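PDB 2W1K: putative sortase from Streptococcus pneumoniae, which probably acts as a class C (pilin) sortase, a peptidyltransferase that joins pilin subunits during biogenesis of the pneumococcal pilus fibre. Local coordinates for residues D43-E48 with I173-I178; E151-S156 with N182-V187; M89-V94 with V120-L125; T104-V109 with S166-T171. One frame throughout, in Å; residues are numbered along the deposited sequence.

Interaction 1 of 4, residues D43-E48 with I173-I178; sequences DPFLAE and ITCDPI
The ring of F45 lies with C175 SG over one face and CB of its own neighbour P44 over the opposite face, the latter displaced toward the rim. The sulfur stands 3.8 Å from the F45 ring centroid, 31° off the normal, and leans to the root of the side chain: C175 SG is 3.2 Å from F45 CG, a tight sulfur-aromatic contact. With SG beside the backbone N and anti to the carbonyl carbon (chi1 -71°), the thiol is brought over the ring. At the far end the rim points into strand 168-176. I173 O lies in the ring plane, 3.6 Å from F45 CZ, while T174 CA approaches F45 CE2 obliquely at 3.7 Å.

As in other class C sortases, D43, P44 and F45 match the Asp-Pro-aromatic motif of the lid. C175 closes the TLxTC signature, whose cysteine is the nucleophile in the family, so the ring lies over the expected catalytic sulfur and is consistent with a closed entrance.

The motif is folded as a type I turn from D43 to L46, with a weak hydrogen bond from F45 N to D43 OD2 inside it; the same OD2 forms a salt bridge with R184. P44 also touches the strand, its CG 4.2 Å from I173 CG2, and I173 CG1 reaches F45 CE2 at 4.1 Å. T174, whose CB points away from the lid, has OG1 hydrogen-bonded to G112 O, and R114 binds both C175 O and D176 OD1. L87 of helix 84-89 and A111 of strand 106-111 also touch the F45 side chain.

Interaction 2 of 4, residues E151-S156 with N182-V187; sequences EIILPS and NKRLLV
P155 covers one face of the R184 guanidinium: its CG sits 3.4 Å above the plane, over the centre, at 3.5 Å from R184 CZ. The two side chains cross at about a right angle, and P155 CB adds to the contact beside NH2. The arginine chain bends early, with chi2 -74° swinging CD away from the extended path, and its head is then held by polar partners. R184 NH1 donates to K183 O over 2.8 Å, from above that carbonyl's plane, and also to F181 O, while NH2 is held by the lid. Apolar cover on one face and bonds from its nitrogens together fix how the guanidinium is turned. In sortases an arginine on this strand, next to the one bearing the cysteine, belongs to the active site, and R184 is placed accordingly beside C175.

The two strands form an antiparallel ladder of the sortase beta-barrel, running at 153° to each other. E151 and L186 exchange both backbone bonds, as do I153 and R184, whereas I152 and L185 are the non-hydrogen-bonded pair between them. At the start of strand 183-196, N182 and K183 make a classic beta bulge opposite D176.

On the face shared by E151, I153, R184 and L186, I153 CD1 meets L186 CD1 at 4.0 Å, and the E151 carboxylate rests against L186 CD2 before OE2 reaches R107 and N188. Across the sheet, I152 CD1 touches L185 CD1 at 3.7 Å, and I152 CG2 lies against the aliphatic chain of K183, 3.8 Å from its CD.

Interaction 3 of 4, residues M89-V94 with V120-L125; sequences MGLAHV and VFFRHL
L91 CD2 sits over the ring of F122, 3.9 Å from its centroid and 15° off the normal, a CH-pi contact made by one branch of the leucine. The other branch also joins in: L91 CD1 lies 3.8 Å from F122 CZ, and the two side chains cross at about a right angle. Next to this pair the F121 ring meets main chain. G90 N is 3.4 Å from F121 CZ, G90 CA is 3.6 Å from F121 CE1, and G90 O stands above one face of the ring, displaced toward the rim. No side chain of residue 90 intervenes, and this backbone passes close to the aromatic carbons.

Behind F122, L125 CD1 lies 3.5 Å above the opposite face, so the ring is sandwiched between two leucines. In the sortase barrel this contact joins the end of helix 84-89 and short strand 91-93 to the loop that follows strand 106-111.

Two successive turns set the rings. A type II' turn from V120 to R123 places F121 at positive phi (48°) and is closed by R123 N to V120 O at 2.9 Å; a type I turn from F122 to L125 then brings L125 back to the F122 ring, on the face away from L91. On the other segment G90, with positive phi, is the first residue to leave the helix, and strand 91-93 starts directly after it.

Further out, R123 O accepts a bond from R114 NE. F122 and L125 both touch L172 and T174 of strand 168-176, and the F121 ring meets that of H119 at about 45° and packs on E76.

Interaction 4 of 4, residues T104-V109 with S166-T171; sequences TGIRSV and SKNIMT
Main-chain bonds zip T104-V109 to S166-T171 in a parallel register, the axes of the two strands 15° apart. I169 N gives to I106 O at 2.7 Å, S108 N to I169 O at 3.0 Å, and T171 N to S108 O at 2.7 Å. Toward the strand starts the pattern frays: G105 N divides weak bonds between S166 O and K167 O.

One side-chain hydrogen bond crosses. R107 NE donates to T171 OG1 over 2.8 Å, nearly straight at 172° and close to the guanidinium plane. R107 CG stands anti to the backbone N (chi1 170°), and the chain runs extended from there to NE, crossing the T171 side chain obliquely. The arginine head continues to N188 and E162, and T171 OG1 also bonds N188 OD1.

In the sortase barrel these are the strand leading toward the conserved histidine loop and the one bearing TLxTC, which T171 opens.

Among packing contacts, the N168 side chain lies beside that of I106, ND2 3.5 Å from I106 CB, with its polar end bonded to G103 O and L101 O. On the R107 face, V109 CG2 meets T171 CB at 4.0 Å. S108, on the opposite face, turns OG to P98 O.

In the fold
Strand 168-176 ties the set together: interaction 4 uses its start, interaction 1 its end, with centres about 20 Å apart, and interaction 2 involves the neighbouring strand 183-196. Interactions 1 and 2 meet at the probable active site, their centres about 8 Å apart, joined by the lid salt bridge (D43 OD2 to R184 NH2, 2.8 Å) and by K183 N, which probably hydrogen-bonds D176 O (2.7 Å). Interactions 2 and 4 are joined by a second bridge, E151 OE2 to R107 NH2 at 2.8 Å. Interaction 3 packs F122 against I173 and T174 just before the cysteine, and its V94 N probably hydrogen-bonds V109 O of interaction 4 (2.8 Å).

Interaction 1 of 4, residues D43-E48 with I173-I178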
loop_
_atom_site.group_PDB
_atom_site.type_symbol
_atom_site.label_atom_id
_atom_site.label_comp_id
_atom_site.label_asym_id
_atom_site.label_seq_id
_atom_site.Cartn_x
_atom_site.Cartn_y
_atom_site.Cartn_z
ATOM N N ASP A 43 12.548 -7.734 -5.458
ATOM C CA ASP A 43 11.722 -8.495 -4.537
ATOM C C ASP A 43 11.752 -7.956 -3.123
ATOM O O ASP A 43 12.805 -7.855 -2.554
ATOM C CB ASP A 43 12.073 -9.964 -4.465
ATOM C CG ASP A 43 11.030 -10.735 -3.648
ATOM O OD1 ASP A 43 9.840 -10.691 -4.052
ATOM O OD2 ASP A 43 11.370 -11.353 -2.634
ATOM N N PRO A 44 10.575 -7.599 -2.564
ATOM C CA PRO A 44 10.462 -7.048 -1.210
ATOM C C PRO A 44 10.813 -8.037 -0.095
ATOM O O PRO A 44 11.115 -7.630 1.007
ATOM C CB PRO A 44 8.997 -6.642 -1.118
ATOM C CG PRO A 44 8.329 -7.509 -2.110
ATOM C CD PRO A 44 9.260 -7.646 -3.241
ATOM N N PHE A 45 10.848 -9.313 -0.386
ATOM C CA PHE A 45 11.108 -10.312 0.649
ATOM C C PHE A 45 12.446 -10.945 0.377
ATOM O O PHE A 45 12.740 -12.056 0.856
ATOM C CB PHE A 45 9.948 -11.354 0.768
ATOM C CG PHE A 45 8.617 -10.696 1.022
ATOM C CD1 PHE A 45 8.334 -10.194 2.285
ATOM C CD2 PHE A 45 7.724 -10.426 -0.014
ATOM C CE1 PHE A 45 7.104 -9.521 2.547
ATOM C CE2 PHE A 45 6.492 -9.745 0.221
ATOM C CZ PHE A 45 6.207 -9.290 1.504
ATOM N N LEU A 46 13.270 -10.258 -0.407
ATOM C CA LEU A 46 14.624 -10.518 -0.145
ATOM C C LEU A 46 15.078 -10.616 1.263
ATOM O O LEU A 46 15.499 -11.732 1.669
ATOM C CB LEU A 46 15.564 -10.843 -1.267
ATOM C CG LEU A 46 15.513 -12.415 -1.029
ATOM C CD1 LEU A 46 14.094 -13.027 -1.084
ATOM C CD2 LEU A 46 16.534 -13.312 -1.812
ATOM N N ALA A 47 14.752 -9.562 2.023
ATOM C CA ALA A 47 15.771 -8.802 2.665
ATOM C C ALA A 47 15.289 -7.388 3.068
ATOM O O ALA A 47 14.076 -7.056 3.035
ATOM C CB ALA A 47 16.909 -8.663 1.616
ATOM N N GLU A 48 16.287 -6.566 3.422
ATOM C CA GLU A 48 16.220 -5.130 3.240
ATOM C C GLU A 48 16.182 -4.757 1.728
ATOM O O GLU A 48 15.708 -5.532 0.871
ATOM C CB GLU A 48 17.428 -4.470 3.901
ATOM C CG GLU A 48 17.552 -4.723 5.397
ATOM C CD GLU A 48 17.037 -3.526 6.242
ATOM O OE1 GLU A 48 17.453 -2.389 5.955
ATOM O OE2 GLU A 48 16.228 -3.696 7.180
ATOM N N ILE A 173 1.216 -7.727 -1.900
ATOM C CA ILE A 173 2.112 -8.870 -2.103
ATOM C C ILE A 173 2.593 -9.400 -0.756
ATOM O O ILE A 173 2.952 -8.630 0.125
ATOM C CB ILE A 173 3.379 -8.487 -2.963
ATOM C CG1 ILE A 173 4.208 -9.773 -3.226
ATOM C CG2 ILE A 173 4.181 -7.329 -2.264
ATOM C CD1 ILE A 173 5.312 -9.601 -4.329
ATOM N N THR A 174 2.637 -10.730 -0.638
ATOM C CA THR A 174 3.138 -11.380 0.564
ATOM C C THR A 174 3.705 -12.694 0.182
ATOM O O THR A 174 3.617 -13.052 -0.993
ATOM C CB THR A 174 2.034 -11.563 1.643
ATOM O OG1 THR A 174 2.638 -11.947 2.862
ATOM C CG2 THR A 174 0.940 -12.621 1.275
ATOM N N CYS A 175 4.321 -13.411 1.163
ATOM C CA CYS A 175 4.983 -14.683 0.858
ATOM C C CYS A 175 4.005 -15.873 0.868
ATOM O O CYS A 175 3.012 -15.889 1.594
ATOM C CB CYS A 175 6.210 -14.887 1.770
ATOM S SG CYS A 175 7.513 -13.740 1.295
ATOM N N ASP A 176 4.257 -16.864 0.039
ATOM C CA ASP A 176 3.356 -18.009 -0.009
ATOM C C ASP A 176 4.181 -19.231 -0.520
ATOM O O ASP A 176 5.084 -19.091 -1.343
ATOM C CB ASP A 176 2.191 -17.629 -0.935
ATOM C CG ASP A 176 1.119 -18.704 -1.059
ATOM O OD1 ASP A 176 0.320 -18.905 -0.105
ATOM O OD2 ASP A 176 1.071 -19.369 -2.140
ATOM N N PRO A 177 3.854 -20.460 -0.051
ATOM C CA PRO A 177 2.874 -20.786 0.972
ATOM C C PRO A 177 3.619 -20.913 2.324
ATOM O O PRO A 177 4.851 -20.820 2.364
ATOM C CB PRO A 177 2.312 -22.098 0.476
ATOM C CG PRO A 177 3.552 -22.761 -0.096
ATOM C CD PRO A 177 4.340 -21.651 -0.757
ATOM N N ILE A 178 2.880 -20.991 3.423
ATOM C CA ILE A 178 3.476 -21.192 4.735
ATOM C C ILE A 178 3.859 -22.666 4.754
ATOM O O ILE A 178 2.995 -23.500 4.332
ATOM C CB ILE A 178 2.333 -20.995 5.773
ATOM C CG1 ILE A 178 1.769 -19.560 5.630
ATOM C CG2 ILE A 178 2.753 -21.279 7.153
ATOM C CD1 ILE A 178 0.664 -19.221 6.590
#

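Interaction 2 of 4, residues E151-S156 with N182-V187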
loop_
_atom_site.group_PDB
_atom_site.type_symbol
_atom_site.label_atom_id
_atom_site.label_comp_id
_atom_site.label_asym_id
_atom_site.label_seq_id
_atom_site.Cartn_x
_atom_site.Cartn_y
_atom_site.Cartn_z
ATOM N N GLU A 151 -2.900 -13.618 -8.072
ATOM C CA GLU A 151 -1.910 -14.413 -8.783
ATOM C C GLU A 151 -0.899 -14.983 -7.847
ATOM O O GLU A 151 -0.661 -14.439 -6.756
ATOM C CB GLU A 151 -1.144 -13.535 -9.757
ATOM C CG GLU A 151 -2.025 -12.607 -10.439
ATOM C CD GLU A 151 -1.257 -11.528 -11.216
ATOM O OE1 GLU A 151 -0.329 -11.902 -11.970
ATOM O OE2 GLU A 151 -1.602 -10.320 -11.092
ATOM N N ILE A 152 -0.276 -16.079 -8.271
ATOM C CA ILE A 152 0.899 -16.599 -7.583
ATOM C C ILE A 152 2.076 -16.368 -8.511
ATOM O O ILE A 152 1.995 -16.641 -9.698
ATOM C CB ILE A 152 0.792 -18.084 -7.185
ATOM C CG1 ILE A 152 -0.319 -18.258 -6.176
ATOM C CG2 ILE A 152 2.134 -18.596 -6.619
ATOM C CD1 ILE A 152 0.004 -17.676 -4.880
ATOM N N ILE A 153 3.159 -15.768 -8.001
ATOM C CA ILE A 153 4.308 -15.603 -8.920
ATOM C C ILE A 153 5.580 -16.090 -8.281
ATOM O O ILE A 153 5.578 -16.297 -7.067
ATOM C CB ILE A 153 4.440 -14.131 -9.400
ATOM C CG1 ILE A 153 4.986 -13.221 -8.236
ATOM C CG2 ILE A 153 3.097 -13.710 -10.080
ATOM C CD1 ILE A 153 5.399 -11.844 -8.703
ATOM N N LEU A 154 6.660 -16.220 -9.059
ATOM C CA LEU A 154 8.005 -16.501 -8.506
ATOM C C LEU A 154 8.663 -15.170 -8.132
ATOM O O LEU A 154 8.441 -14.174 -8.843
ATOM C CB LEU A 154 8.892 -17.193 -9.593
ATOM C CG LEU A 154 8.457 -18.591 -10.090
ATOM C CD1 LEU A 154 9.641 -19.327 -10.830
ATOM C CD2 LEU A 154 7.961 -19.382 -8.898
ATOM N N PRO A 155 9.466 -15.125 -7.043
ATOM C CA PRO A 155 10.144 -13.891 -6.631
ATOM C C PRO A 155 11.027 -13.236 -7.734
ATOM O O PRO A 155 11.253 -12.037 -7.707
ATOM C CB PRO A 155 11.085 -14.359 -5.556
ATOM C CG PRO A 155 10.553 -15.598 -5.062
ATOM C CD PRO A 155 9.754 -16.241 -6.122
ATOM N N SER A 156 11.549 -14.011 -8.676
ATOM C CA SER A 156 12.406 -13.449 -9.715
ATOM C C SER A 156 11.597 -12.792 -10.822
ATOM O O SER A 156 12.161 -12.126 -11.737
ATOM C CB SER A 156 13.190 -14.615 -10.327
ATOM O OG SER A 156 12.275 -15.627 -10.786
ATOM N N ASN A 182 8.340 -19.744 -0.832
ATOM C CA ASN A 182 9.178 -19.653 -1.932
ATOM C C ASN A 182 8.452 -19.021 -3.125
ATOM O O ASN A 182 9.008 -18.871 -4.228
ATOM C CB ASN A 182 9.732 -21.038 -2.246
ATOM C CG ASN A 182 8.696 -22.005 -2.720
ATOM O OD1 ASN A 182 7.582 -22.157 -2.149
ATOM N ND2 ASN A 182 9.086 -22.758 -3.755
ATOM N N LYS A 183 7.211 -18.624 -2.887
ATOM C CA LYS A 183 6.424 -17.914 -3.921
ATOM C C LYS A 183 5.882 -16.574 -3.417
ATOM O O LYS A 183 6.151 -16.154 -2.285
ATOM C CB LYS A 183 5.327 -18.852 -4.481
ATOM C CG LYS A 183 6.011 -20.052 -5.154
ATOM C CD LYS A 183 5.059 -20.961 -5.837
ATOM C CE LYS A 183 5.808 -22.016 -6.630
ATOM N NZ LYS A 183 4.822 -23.075 -7.064
ATOM N N ARG A 184 5.188 -15.841 -4.285
ATOM C CA ARG A 184 4.625 -14.566 -3.809
ATOM C C ARG A 184 3.179 -14.619 -4.201
ATOM O O ARG A 184 2.866 -14.869 -5.369
ATOM C CB ARG A 184 5.303 -13.374 -4.434
ATOM C CG ARG A 184 6.791 -13.404 -4.343
ATOM C CD ARG A 184 7.171 -13.083 -2.892
ATOM N NE ARG A 184 8.608 -13.098 -2.731
ATOM C CZ ARG A 184 9.309 -14.111 -2.167
ATOM N NH1 ARG A 184 8.723 -15.244 -1.706
ATOM N NH2 ARG A 184 10.603 -13.979 -2.054
ATOM N N LEU A 185 2.315 -14.423 -3.220
ATOM C CA LEU A 185 0.894 -14.169 -3.475
ATOM C C LEU A 185 0.566 -12.675 -3.839
ATOM O O LEU A 185 0.856 -11.717 -3.098
ATOM C CB LEU A 185 0.038 -14.670 -2.304
ATOM C CG LEU A 185 -1.483 -14.365 -2.349
ATOM C CD1 LEU A 185 -2.139 -14.928 -3.599
ATOM C CD2 LEU A 185 -2.180 -14.898 -1.120
ATOM N N LEU A 186 -0.074 -12.487 -4.967
ATOM C CA LEU A 186 -0.536 -11.139 -5.335
ATOM C C LEU A 186 -2.040 -11.073 -5.284
ATOM O O LEU A 186 -2.684 -11.822 -5.953
ATOM C CB LEU A 186 -0.147 -10.821 -6.773
ATOM C CG LEU A 186 1.224 -10.271 -7.173
ATOM C CD1 LEU A 186 2.417 -10.720 -6.349
ATOM C CD2 LEU A 186 1.510 -10.319 -8.702
ATOM N N VAL A 187 -2.587 -10.082 -4.592
ATOM C CA VAL A 187 -3.992 -9.821 -4.594
ATOM C C VAL A 187 -4.206 -8.393 -5.193
ATOM O O VAL A 187 -3.716 -7.398 -4.655
ATOM C CB VAL A 187 -4.545 -9.898 -3.106
ATOM C CG1 VAL A 187 -6.036 -9.781 -3.132
ATOM C CG2 VAL A 187 -4.128 -11.256 -2.376
#

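Interaction 3 of 4, residues M89-V94 with V120-L125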
loop_
_atom_site.group_PDB
_atom_site.type_symbol
_atom_site.label_atom_id
_atom_site.label_comp_id
_atom_site.label_asym_id
_atom_site.label_seq_id
_atom_site.Cartn_x
_atom_site.Cartn_y
_atom_site.Cartn_z
ATOM N N MET A 89 7.708 -3.099 10.884
ATOM C CA MET A 89 6.823 -2.126 11.565
ATOM C C MET A 89 5.430 -1.888 10.983
ATOM O O MET A 89 4.608 -1.174 11.616
ATOM C CB MET A 89 7.558 -0.769 11.840
ATOM C CG MET A 89 8.220 -0.184 10.674
ATOM S SD MET A 89 9.619 0.926 11.213
ATOM C CE MET A 89 8.748 1.865 12.446
ATOM N N GLY A 90 5.112 -2.498 9.847
ATOM C CA GLY A 90 3.860 -2.200 9.167
ATOM C C GLY A 90 3.957 -2.703 7.743
ATOM O O GLY A 90 4.654 -3.738 7.469
ATOM N N LEU A 91 3.208 -2.044 6.824
ATOM C CA LEU A 91 3.180 -2.478 5.402
ATOM C C LEU A 91 4.126 -1.547 4.691
ATOM O O LEU A 91 4.461 -0.504 5.237
ATOM C CB LEU A 91 1.772 -2.334 4.818
ATOM C CG LEU A 91 0.728 -3.036 5.674
ATOM C CD1 LEU A 91 -0.655 -2.781 5.134
ATOM C CD2 LEU A 91 1.086 -4.640 5.783
ATOM N N ALA A 92 4.577 -1.887 3.494
ATOM C CA ALA A 92 5.628 -1.010 2.855
ATOM C C ALA A 92 5.406 -0.942 1.371
ATOM O O ALA A 92 5.298 -1.989 0.721
ATOM C CB ALA A 92 7.018 -1.510 3.116
ATOM N N HIS A 93 5.362 0.289 0.816
ATOM C CA HIS A 93 5.242 0.435 -0.611
ATOM C C HIS A 93 6.524 -0.093 -1.262
ATOM O O HIS A 93 7.635 0.076 -0.712
ATOM C CB HIS A 93 5.000 1.908 -0.955
ATOM C CG HIS A 93 5.162 2.196 -2.401
ATOM N ND1 HIS A 93 6.383 2.556 -2.946
ATOM C CD2 HIS A 93 4.273 2.139 -3.441
ATOM C CE1 HIS A 93 6.247 2.686 -4.248
ATOM N NE2 HIS A 93 4.990 2.436 -4.580
ATOM N N VAL A 94 6.369 -0.790 -2.391
ATOM C CA VAL A 94 7.481 -1.371 -3.194
ATOM C C VAL A 94 8.071 -0.370 -4.191
ATOM O O VAL A 94 7.438 0.038 -5.160
ATOM C CB VAL A 94 7.007 -2.680 -3.870
ATOM C CG1 VAL A 94 8.138 -3.313 -4.760
ATOM C CG2 VAL A 94 6.651 -3.722 -2.677
ATOM N N VAL A 120 0.025 -9.875 12.716
ATOM C CA VAL A 120 -0.665 -10.621 11.649
ATOM C C VAL A 120 -0.345 -10.144 10.269
ATOM O O VAL A 120 -0.060 -10.942 9.398
ATOM C CB VAL A 120 -2.152 -10.636 11.894
ATOM C CG1 VAL A 120 -2.863 -11.418 10.802
ATOM C CG2 VAL A 120 -2.448 -11.269 13.336
ATOM N N PHE A 121 -0.355 -8.814 10.071
ATOM C CA PHE A 121 -0.032 -8.204 8.767
ATOM C C PHE A 121 -0.788 -8.903 7.638
ATOM O O PHE A 121 -2.070 -9.013 7.705
ATOM C CB PHE A 121 1.469 -8.160 8.481
ATOM C CG PHE A 121 2.217 -7.217 9.332
ATOM C CD1 PHE A 121 1.604 -6.066 9.828
ATOM C CD2 PHE A 121 3.538 -7.470 9.688
ATOM C CE1 PHE A 121 2.300 -5.075 10.688
ATOM C CE2 PHE A 121 4.303 -6.497 10.481
ATOM C CZ PHE A 121 3.656 -5.298 11.022
ATOM N N PHE A 122 -0.072 -9.388 6.612
ATOM C CA PHE A 122 -0.833 -10.034 5.516
ATOM C C PHE A 122 -1.093 -11.591 5.681
ATOM O O PHE A 122 -1.267 -12.344 4.686
ATOM C CB PHE A 122 -0.137 -9.661 4.186
ATOM C CG PHE A 122 -0.413 -8.205 3.712
ATOM C CD1 PHE A 122 -1.447 -7.444 4.293
ATOM C CD2 PHE A 122 0.314 -7.647 2.644
ATOM C CE1 PHE A 122 -1.747 -6.148 3.815
ATOM C CE2 PHE A 122 0.058 -6.399 2.153
ATOM C CZ PHE A 122 -0.987 -5.641 2.694
ATOM N N ARG A 123 -0.998 -12.112 6.930
ATOM C CA ARG A 123 -1.138 -13.598 7.132
ATOM C C ARG A 123 -2.287 -14.154 6.273
ATOM O O ARG A 123 -2.167 -15.239 5.575
ATOM C CB ARG A 123 -1.411 -13.909 8.606
ATOM C CG ARG A 123 -1.175 -15.409 8.943
ATOM C CD ARG A 123 -0.952 -15.558 10.427
ATOM N NE ARG A 123 0.265 -14.825 10.853
ATOM C CZ ARG A 123 0.631 -14.689 12.127
ATOM N NH1 ARG A 123 -0.118 -15.235 13.104
ATOM N NH2 ARG A 123 1.759 -14.031 12.428
ATOM N N HIS A 124 -3.391 -13.401 6.274
ATOM C CA HIS A 124 -4.693 -13.855 5.723
ATOM C C HIS A 124 -5.199 -13.300 4.375
ATOM O O HIS A 124 -6.385 -13.421 4.042
ATOM C CB HIS A 124 -5.800 -13.578 6.744
ATOM C CG HIS A 124 -5.521 -14.184 8.101
ATOM N ND1 HIS A 124 -5.410 -15.562 8.302
ATOM C CD2 HIS A 124 -5.360 -13.604 9.322
ATOM C CE1 HIS A 124 -5.178 -15.788 9.585
ATOM N NE2 HIS A 124 -5.117 -14.622 10.215
ATOM N N LEU A 125 -4.339 -12.744 3.571
ATOM C CA LEU A 125 -4.782 -12.253 2.269
ATOM C C LEU A 125 -5.460 -13.315 1.438
ATOM O O LEU A 125 -6.199 -13.008 0.491
ATOM C CB LEU A 125 -3.555 -11.796 1.504
ATOM C CG LEU A 125 -3.079 -10.395 1.882
ATOM C CD1 LEU A 125 -2.069 -9.806 0.903
ATOM C CD2 LEU A 125 -4.188 -9.506 2.055
#

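Interaction 4 of 4, residues T104-V109 with S166-T171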
loop_
_atom_site.group_PDB
_atom_site.type_symbol
_atom_site.label_atom_id
_atom_site.label_comp_id
_atom_site.label_asym_id
_atom_site.label_seq_id
_atom_site.Cartn_x
_atom_site.Cartn_y
_atom_site.Cartn_z
ATOM N N THR A 104 -4.755 6.617 -15.262
ATOM C CA THR A 104 -4.726 5.288 -15.942
ATOM C C THR A 104 -3.352 4.636 -15.753
ATOM O O THR A 104 -2.366 5.337 -15.588
ATOM C CB THR A 104 -4.979 5.433 -17.435
ATOM O OG1 THR A 104 -4.183 6.500 -17.934
ATOM C CG2 THR A 104 -6.468 5.741 -17.712
ATOM N N GLY A 105 -3.335 3.296 -15.670
ATOM C CA GLY A 105 -2.158 2.559 -15.909
ATOM C C GLY A 105 -1.325 2.597 -14.645
ATOM O O GLY A 105 -0.143 2.367 -14.728
ATOM N N ILE A 106 -1.929 2.834 -13.480
ATOM C CA ILE A 106 -1.164 2.848 -12.216
ATOM C C ILE A 106 -1.340 1.504 -11.535
ATOM O O ILE A 106 -2.483 1.052 -11.327
ATOM C CB ILE A 106 -1.737 3.917 -11.244
ATOM C CG1 ILE A 106 -1.593 5.327 -11.827
ATOM C CG2 ILE A 106 -1.023 3.809 -9.875
ATOM C CD1 ILE A 106 -0.130 5.845 -11.855
ATOM N N ARG A 107 -0.257 0.839 -11.204
ATOM C CA ARG A 107 -0.388 -0.379 -10.382
ATOM C C ARG A 107 0.568 -0.231 -9.194
ATOM O O ARG A 107 1.775 -0.437 -9.331
ATOM C CB ARG A 107 -0.168 -1.663 -11.180
ATOM C CG ARG A 107 -0.048 -3.018 -10.299
ATOM C CD ARG A 107 0.125 -4.236 -11.267
ATOM N NE ARG A 107 -0.289 -5.497 -10.640
ATOM C CZ ARG A 107 -0.106 -6.700 -11.189
ATOM N NH1 ARG A 107 0.489 -6.786 -12.389
ATOM N NH2 ARG A 107 -0.522 -7.805 -10.526
ATOM N N SER A 108 0.037 0.194 -8.048
ATOM C CA SER A 108 0.893 0.573 -6.918
ATOM C C SER A 108 0.987 -0.712 -6.064
ATOM O O SER A 108 -0.056 -1.379 -5.853
ATOM C CB SER A 108 0.227 1.682 -6.078
ATOM O OG SER A 108 0.997 1.930 -4.882
ATOM N N VAL A 109 2.200 -1.094 -5.615
ATOM C CA VAL A 109 2.390 -2.454 -4.943
ATOM C C VAL A 109 2.811 -2.192 -3.512
ATOM O O VAL A 109 3.753 -1.435 -3.290
ATOM C CB VAL A 109 3.424 -3.386 -5.660
ATOM C CG1 VAL A 109 3.418 -4.751 -4.981
ATOM C CG2 VAL A 109 2.962 -3.676 -7.151
ATOM N N SER A 166 -4.953 -0.418 -18.382
ATOM C CA SER A 166 -5.133 0.996 -18.169
ATOM C C SER A 166 -5.845 1.223 -16.856
ATOM O O SER A 166 -6.058 2.344 -16.476
ATOM C CB SER A 166 -5.943 1.613 -19.323
ATOM O OG SER A 166 -7.192 1.019 -19.246
ATOM N N LYS A 167 -6.155 0.173 -16.120
ATOM C CA LYS A 167 -6.803 0.302 -14.831
ATOM C C LYS A 167 -5.924 0.978 -13.787
ATOM O O LYS A 167 -4.719 1.032 -13.899
ATOM C CB LYS A 167 -7.217 -1.121 -14.303
ATOM C CG LYS A 167 -8.365 -1.743 -15.159
ATOM C CD LYS A 167 -8.856 -3.033 -14.556
ATOM C CE LYS A 167 -10.023 -3.681 -15.345
ATOM N NZ LYS A 167 -11.329 -2.841 -15.306
ATOM N N ASN A 168 -6.564 1.377 -12.710
ATOM C CA ASN A 168 -5.894 1.923 -11.569
ATOM C C ASN A 168 -5.974 0.841 -10.472
ATOM O O ASN A 168 -7.072 0.524 -9.998
ATOM C CB ASN A 168 -6.539 3.250 -11.137
ATOM C CG ASN A 168 -5.762 3.949 -10.035
ATOM O OD1 ASN A 168 -5.851 3.585 -8.855
ATOM N ND2 ASN A 168 -5.010 4.989 -10.404
ATOM N N ILE A 169 -4.808 0.338 -10.049
ATOM C CA ILE A 169 -4.742 -0.878 -9.264
ATOM C C ILE A 169 -3.882 -0.698 -8.050
ATOM O O ILE A 169 -2.917 0.058 -8.095
ATOM C CB ILE A 169 -4.111 -1.996 -10.118
ATOM C CG1 ILE A 169 -4.895 -2.168 -11.444
ATOM C CG2 ILE A 169 -4.034 -3.317 -9.337
ATOM C CD1 ILE A 169 -6.359 -2.806 -11.356
ATOM N N MET A 170 -4.261 -1.344 -6.961
ATOM C CA MET A 170 -3.364 -1.505 -5.840
ATOM C C MET A 170 -3.132 -3.006 -5.689
ATOM O O MET A 170 -4.157 -3.772 -5.639
ATOM C CB MET A 170 -3.981 -1.000 -4.530
ATOM C CG MET A 170 -3.013 -1.138 -3.328
ATOM S SD MET A 170 -3.656 -0.285 -1.890
ATOM C CE MET A 170 -2.979 1.355 -2.224
ATOM N N THR A 171 -1.862 -3.430 -5.719
ATOM C CA THR A 171 -1.579 -4.888 -5.632
ATOM C C THR A 171 -0.912 -5.152 -4.286
ATOM O O THR A 171 0.037 -4.426 -3.887
ATOM C CB THR A 171 -0.676 -5.405 -6.769
ATOM O OG1 THR A 171 -1.353 -5.212 -8.034
ATOM C CG2 THR A 171 -0.239 -6.929 -6.575
#